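Local coordinates for iron-regulated ABC transporter siderophore-binding protein SirA (Staphylococcus aureus subsp. aureus, PDB 3MWF) that binds the iron(III) siderophore staphyloferrin B and, as the binding-protein component of an iron-regulated ABC transporter, probably delivers it for uptake into the cell, at residues Ala45-Trp49 and Thr50-Lys54. Numbering follows the deposited sequence.
With SE8 (5-[(2-{[(3S)-5-{[(2S)-2-amino-2-carboxyethyl]amino}-3-carboxy-3-hydroxy-5-oxopentanoyl]amino}ethyl)amino]-2,5-dioxopentanoic acid), chain C.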
loop_
_atom_site.group_PDB
_atom_site.type_symbol
_atom_site.label_atom_id
_atom_site.label_comp_id
_atom_site.label_asym_id
_atom_site.label_seq_id
_atom_site.Cartn_x
_atom_site.Cartn_y
_atom_site.Cartn_z
ATOM N N ALA A 45 13.247 -9.103 7.595
ATOM C CA ALA A 45 11.976 -8.486 7.151
ATOM C C ALA A 45 10.829 -9.083 7.905
ATOM O O ALA A 45 10.869 -10.244 8.309
ATOM C CB ALA A 45 11.765 -8.675 5.661
ATOM N N VAL A 46 9.759 -8.307 8.082
ATOM C CA VAL A 46 8.543 -8.911 8.589
ATOM C C VAL A 46 7.953 -9.873 7.531
ATOM O O VAL A 46 8.198 -9.725 6.334
ATOM C CB VAL A 46 7.488 -7.855 9.016
ATOM C CG1 VAL A 46 7.950 -7.147 10.352
ATOM C CG2 VAL A 46 7.179 -6.850 7.872
ATOM N N GLU A 47 7.241 -10.884 8.007
ATOM C CA GLU A 47 6.612 -11.846 7.086
ATOM C C GLU A 47 5.564 -11.147 6.210
ATOM O O GLU A 47 4.966 -10.156 6.619
ATOM C CB GLU A 47 5.987 -13.000 7.860
ATOM C CG GLU A 47 4.685 -12.707 8.513
ATOM C CD GLU A 47 4.185 -13.843 9.370
ATOM O OE1 GLU A 47 4.965 -14.780 9.635
ATOM O OE2 GLU A 47 3.024 -13.758 9.812
ATOM N N SER A 48 5.344 -11.674 5.016
ATOM C CA SER A 48 4.291 -11.176 4.151
ATOM C C SER A 48 2.920 -11.457 4.748
ATOM O O SER A 48 2.733 -12.409 5.515
ATOM C CB SER A 48 4.412 -11.809 2.760
ATOM O OG SER A 48 4.466 -13.239 2.871
ATOM N N TRP A 49 1.924 -10.653 4.376
ATOM C CA TRP A 49 0.610 -10.837 4.930
ATOM C C TRP A 49 -0.073 -12.106 4.422
ATOM O O TRP A 49 -0.867 -12.741 5.144
ATOM C CB TRP A 49 -0.287 -9.661 4.547
ATOM C CG TRP A 49 -0.016 -8.357 5.251
ATOM C CD1 TRP A 49 0.419 -7.201 4.672
ATOM C CD2 TRP A 49 -0.192 -8.078 6.642
ATOM N NE1 TRP A 49 0.558 -6.206 5.631
ATOM C CE2 TRP A 49 0.163 -6.710 6.842
ATOM C CE3 TRP A 49 -0.629 -8.834 7.733
ATOM C CZ2 TRP A 49 0.103 -6.084 8.099
ATOM C CZ3 TRP A 49 -0.681 -8.220 9.002
ATOM C CH2 TRP A 49 -0.327 -6.846 9.167
ATOM N N THR A 50 0.199 -12.429 3.170
ATOM C CA THR A 50 -0.295 -13.694 2.573
ATOM C C THR A 50 0.892 -14.296 1.847
ATOM O O THR A 50 1.964 -13.680 1.800
ATOM C CB THR A 50 -1.446 -13.465 1.564
ATOM O OG1 THR A 50 -0.961 -12.650 0.478
ATOM C CG2 THR A 50 -2.674 -12.828 2.236
ATOM N N GLN A 51 0.721 -15.501 1.285
ATOM C CA GLN A 51 1.865 -16.200 0.666
ATOM C C GLN A 51 3.048 -16.268 1.638
ATOM O O GLN A 51 4.186 -16.150 1.221
ATOM C CB GLN A 51 2.305 -15.520 -0.625
ATOM C CG GLN A 51 1.166 -15.447 -1.665
ATOM C CD GLN A 51 1.592 -14.833 -2.973
ATOM O OE1 GLN A 51 2.580 -14.108 -3.053
ATOM N NE2 GLN A 51 0.828 -15.130 -4.030
ATOM N N LYS A 52 2.760 -16.514 2.914
ATOM C CA LYS A 52 3.816 -16.448 3.930
ATOM C C LYS A 52 4.908 -17.466 3.639
ATOM O O LYS A 52 4.605 -18.565 3.159
ATOM C CB LYS A 52 3.232 -16.751 5.307
ATOM C CG LYS A 52 2.182 -15.771 5.781
ATOM C CD LYS A 52 1.822 -16.043 7.239
ATOM C CE LYS A 52 0.812 -15.016 7.719
ATOM N NZ LYS A 52 0.789 -14.953 9.232
ATOM N N PRO A 53 6.162 -17.154 3.969
ATOM C CA PRO A 53 6.652 -15.953 4.667
ATOM C C PRO A 53 7.035 -14.783 3.761
ATOM O O PRO A 53 7.315 -13.697 4.286
ATOM C CB PRO A 53 7.906 -16.485 5.368
ATOM C CG PRO A 53 8.437 -17.445 4.426
ATOM C CD PRO A 53 7.235 -18.167 3.859
ATOM N N LYS A 54 7.071 -14.991 2.439
ATOM C CA LYS A 54 7.558 -13.977 1.505
ATOM C C LYS A 54 6.696 -13.979 0.248
ATOM O O LYS A 54 6.501 -15.027 -0.371
ATOM C CB LYS A 54 9.017 -14.268 1.100
ATOM C CG LYS A 54 10.026 -14.169 2.276
ATOM C CD LYS A 54 11.363 -14.818 1.916
ATOM C CE LYS A 54 12.294 -14.815 3.158
ATOM N NZ LYS A 54 13.551 -15.564 2.859
HETATM C C1 SE8 C . -3.661 -5.672 10.461
HETATM C C2 SE8 C . -4.690 -6.319 9.576
HETATM C C3 SE8 C . -4.024 -7.118 8.467
HETATM N N4 SE8 C . -3.292 -6.279 7.523
HETATM C C5 SE8 C . -3.841 -5.839 6.409
HETATM C C6 SE8 C . -3.038 -4.848 5.604
HETATM C C7 SE8 C . -3.232 -3.428 6.137
HETATM C C8 SE8 C . -2.257 -2.500 5.388
HETATM C C9 SE8 C . -2.479 -1.011 5.646
HETATM N N10 SE8 C . -2.874 -0.640 6.862
HETATM C C11 SE8 C . -3.055 0.768 7.133
HETATM C C12 SE8 C . -2.119 1.234 8.235
HETATM N N13 SE8 C . -2.561 2.481 8.842
HETATM C C14 SE8 C . -3.499 2.562 9.833
HETATM C C15 SE8 C . -3.831 1.343 10.641
HETATM C C16 SE8 C . -4.788 0.602 9.741
HETATM C C17 SE8 C . -4.759 -0.891 9.841
HETATM C C18 SE8 C . -6.057 -1.475 10.138
HETATM O O19 SE8 C . -3.033 -6.398 11.275
HETATM O O20 SE8 C . -3.511 -4.436 10.386
HETATM N N21 SE8 C . -5.565 -5.272 9.013
HETATM O O22 SE8 C . -4.938 -6.176 6.009
HETATM C C23 SE8 C . -4.680 -3.001 5.973
HETATM O O24 SE8 C . -5.102 -2.673 4.836
HETATM O O25 SE8 C . -5.434 -2.964 6.978
HETATM O O26 SE8 C . -2.975 -3.429 7.552
HETATM O O27 SE8 C . -2.272 -0.206 4.744
HETATM O O28 SE8 C . -4.111 3.586 10.078
HETATM O O29 SE8 C . -3.769 -1.571 9.556
HETATM O O30 SE8 C . -6.266 -2.630 9.783
HETATM O O31 SE8 C . -6.945 -0.786 10.701
HETATM O O HOH W 1 8.722 -11.240 3.792
#
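S48 meets T50 and P53 inside a compact loop that leaves strand 44-45 of a periplasmic binding protein fold, a worked example of a loop that folds back on itself while carrying a ligand-pocket residue, here W49. The tightly packed part gathers round S48, which is buried. S48 N donates a nearly straight bond (168°) to P53 O at 2.9 Å. The hydroxyl is set between the backbone N and the carbonyl carbon (chi1 53°), a rotation that lets S48 OG donate to T50 O at 2.8 Å. The peptide bond before P53 is cis, and the chain turns back here to bring P53 O within reach of S48 N. P53 O is a shared acceptor: besides S48 N it takes a bond from a water that also donates to V46 O, and E47 CA adds a CA-H...O contact.

The looser, solvent-facing side belongs to K52, which is exposed, and E47, which is partly so. K52 runs extended past S48 O, with K52 CG 3.4 Å from that oxygen, and crosses E47 to form a salt bridge. Both side chains also touch Q70 of strand 66-70. K52 NZ comes from above the carboxylate plane, 45° out of it, to reach E47 OE2 at 2.6 Å.

The bond to W49 CB turns away from residues 50-54, and the indole lies in the siderophore pocket, the side chain about 5 Å from the bound iron(III) at its nearest. One indole face lies against staphyloferrin B, whose N4 sits toward the ring's rim, 3.4 Å from W49 CH2.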